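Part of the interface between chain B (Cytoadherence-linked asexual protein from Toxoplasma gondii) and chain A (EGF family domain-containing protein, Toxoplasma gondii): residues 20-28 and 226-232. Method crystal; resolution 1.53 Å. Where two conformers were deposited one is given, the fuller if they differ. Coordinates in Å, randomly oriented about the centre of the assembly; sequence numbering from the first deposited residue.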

# COMPACT_ATOMS: atom_id res chain seq x y z
N CYS B 20 -10.65 4.00 32.17
CA CYS B 20 -10.07 2.66 32.25
C CYS B 20 -8.77 2.51 31.45
O CYS B 20 -8.72 1.73 30.50
CB CYS B 20 -11.09 1.62 31.75
SG CYS B 20 -12.57 1.48 32.78
N PRO B 21 -7.73 3.25 31.84
CA PRO B 21 -6.44 3.15 31.14
C PRO B 21 -5.79 1.79 31.39
O PRO B 21 -6.13 1.13 32.36
CB PRO B 21 -5.62 4.27 31.76
CG PRO B 21 -6.19 4.44 33.14
CD PRO B 21 -7.66 4.17 32.99
N PRO B 22 -4.83 1.40 30.53
CA PRO B 22 -4.29 2.18 29.41
C PRO B 22 -4.95 1.93 28.05
O PRO B 22 -4.61 2.65 27.11
CB PRO B 22 -2.83 1.75 29.38
CG PRO B 22 -2.87 0.32 29.81
CD PRO B 22 -3.96 0.25 30.85
N MET B 23 -5.83 0.94 27.94
CA MET B 23 -6.42 0.60 26.65
C MET B 23 -7.93 0.81 26.60
O MET B 23 -8.52 0.76 25.52
CB MET B 23 -6.10 -0.86 26.30
CG MET B 23 -4.65 -1.08 25.91
SD MET B 23 -4.31 -0.65 24.19
CE MET B 23 -5.19 -1.96 23.34
N GLY B 24 -8.55 1.04 27.75
CA GLY B 24 -9.99 1.28 27.82
C GLY B 24 -10.79 0.14 28.44
O GLY B 24 -12.02 0.17 28.42
N ILE B 25 -10.09 -0.85 28.99
CA ILE B 25 -10.72 -1.94 29.75
C ILE B 25 -10.22 -1.90 31.19
O ILE B 25 -9.01 -1.99 31.43
CB ILE B 25 -10.43 -3.32 29.13
CG1 ILE B 25 -10.93 -3.36 27.68
CG2 ILE B 25 -11.10 -4.43 29.94
CD1 ILE B 25 -10.59 -4.63 26.95
N CYS B 26 -11.12 -1.75 32.15
CA CYS B 26 -10.71 -1.63 33.54
C CYS B 26 -10.28 -2.99 34.11
O CYS B 26 -10.57 -4.04 33.52
CB CYS B 26 -11.82 -1.01 34.39
SG CYS B 26 -11.71 0.80 34.49
N MET B 27 -9.56 -2.95 35.23
CA MET B 27 -9.05 -4.14 35.90
C MET B 27 -10.13 -5.22 36.09
O MET B 27 -9.83 -6.41 36.08
CB MET B 27 -8.46 -3.72 37.25
CG MET B 27 -8.03 -4.87 38.20
SD MET B 27 -8.59 -4.57 39.88
CE MET B 27 -7.63 -3.12 40.32
N ASP B 28 -11.39 -4.80 36.21
CA ASP B 28 -12.50 -5.73 36.43
C ASP B 28 -13.27 -6.06 35.14
O ASP B 28 -14.35 -6.65 35.20
CB ASP B 28 -13.45 -5.16 37.48
CG ASP B 28 -14.27 -3.99 36.97
OD1 ASP B 28 -13.80 -3.28 36.04
OD2 ASP B 28 -15.37 -3.76 37.50
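Chain A (226-232) TSHVGCP

Neither stretch forms regular helix or strand. Chain A lies along chain B as a loop that tightens into a type II beta turn from H228(A) to C231(A). The turn is closed by a backbone hydrogen bond, C231(A) N to H228(A) O, 3.1 Å. The two chains run in opposite senses: M27(B) lies nearest H228(A), with CA atoms 5.0 Å apart, I25(B) nearest V229(A), CA to CA 6.3 Å, and M23(B) nearest G230(A), CA to CA 5.8 Å.

Chain B is itself bent back. The disulfide C20(B) SG to C26(B) SG, 2.0 Å, closes the loop from C20(B) to C26(B), and the peptide bond before P22(B) is cis.

V229(A) is the main bump of chain A. Its side chain points toward chain B and fits between M23(B) and I25(B). V229(A) CG1 lies 4.3 Å from both M23(B) CB and I25(B) CD1, and V229(A) CG2 lies 4.1 Å from I25(B) CD1.

Beside it, G230(A) leaves a hollow. M23(B) CG comes within 3.8 Å of G230(A) CA, and P22(B) CG lies 4.0 Å from G230(A) C. A CB on G230(A) would clash with M23(B) CG and sit tightly against P22(B) CG. The backbone angles here also call for glycine.

P22(B) presses its ring into the turn. P22(B) CD is 3.5 Å from V229(A) O and 3.9 Å from C231(A) SG.

H228(A) reaches across with chi1 in t. H228(A) NE2 donates a hydrogen bond to P21(B) O, 2.9 Å, which meets the ring at its edge.

Water fills the gaps between the backbones. Water 2 donates to V229(A) O at 2.8 Å and accepts from M23(B) N at 3.0 Å and I25(B) N at 3.2 Å. Water 3 accepts from V229(A) N at 2.9 Å and lies 2.7 Å from I25(B) O. Together the stretches bury 415 Å².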

# COMPACT_ATOMS: atom_id res chain seq x y z
N THR A 226 -0.91 -9.92 32.05
CA THR A 226 -1.79 -9.75 33.21
C THR A 226 -3.24 -9.58 32.78
O THR A 226 -3.55 -9.52 31.59
CB THR A 226 -1.35 -8.55 34.07
OG1 THR A 226 -1.95 -7.34 33.58
CG2 THR A 226 0.18 -8.39 34.07
N SER A 227 -4.15 -9.51 33.75
CA SER A 227 -5.57 -9.35 33.44
C SER A 227 -5.90 -7.86 33.24
O SER A 227 -7.01 -7.51 32.85
CB SER A 227 -6.44 -9.96 34.54
OG SER A 227 -6.19 -9.36 35.79
N HIS A 228 -4.93 -6.99 33.51
CA HIS A 228 -5.09 -5.56 33.28
C HIS A 228 -4.63 -5.27 31.85
O HIS A 228 -3.43 -5.14 31.59
CB HIS A 228 -4.30 -4.75 34.31
CG HIS A 228 -4.60 -3.28 34.29
ND1 HIS A 228 -4.04 -2.40 35.18
CD2 HIS A 228 -5.40 -2.54 33.48
CE1 HIS A 228 -4.47 -1.17 34.92
NE2 HIS A 228 -5.31 -1.24 33.89
N VAL A 229 -5.60 -5.20 30.94
CA VAL A 229 -5.32 -5.17 29.50
C VAL A 229 -4.43 -4.01 29.09
O VAL A 229 -4.76 -2.84 29.31
CB VAL A 229 -6.64 -5.11 28.69
CG1 VAL A 229 -6.36 -5.05 27.20
CG2 VAL A 229 -7.50 -6.31 29.01
N GLY A 230 -3.31 -4.34 28.47
CA GLY A 230 -2.37 -3.34 28.00
C GLY A 230 -1.15 -3.16 28.88
O GLY A 230 -0.22 -2.44 28.52
N CYS A 231 -1.14 -3.82 30.03
CA CYS A 231 -0.06 -3.61 31.00
C CYS A 231 1.09 -4.60 30.87
O CYS A 231 0.90 -5.73 30.43
CB CYS A 231 -0.63 -3.67 32.42
SG CYS A 231 -1.70 -2.26 32.80
N PRO A 232 2.31 -4.17 31.27
CA PRO A 232 3.46 -5.08 31.24
C PRO A 232 3.34 -6.17 32.30
O PRO A 232 2.60 -6.00 33.27
CB PRO A 232 4.66 -4.17 31.55
CG PRO A 232 4.13 -2.76 31.50
CD PRO A 232 2.68 -2.83 31.75
O HOH W 1 -9.86 -7.00 32.49
O HOH W 2 -7.01 -1.22 29.59
O HOH W 3 -8.20 -4.51 32.15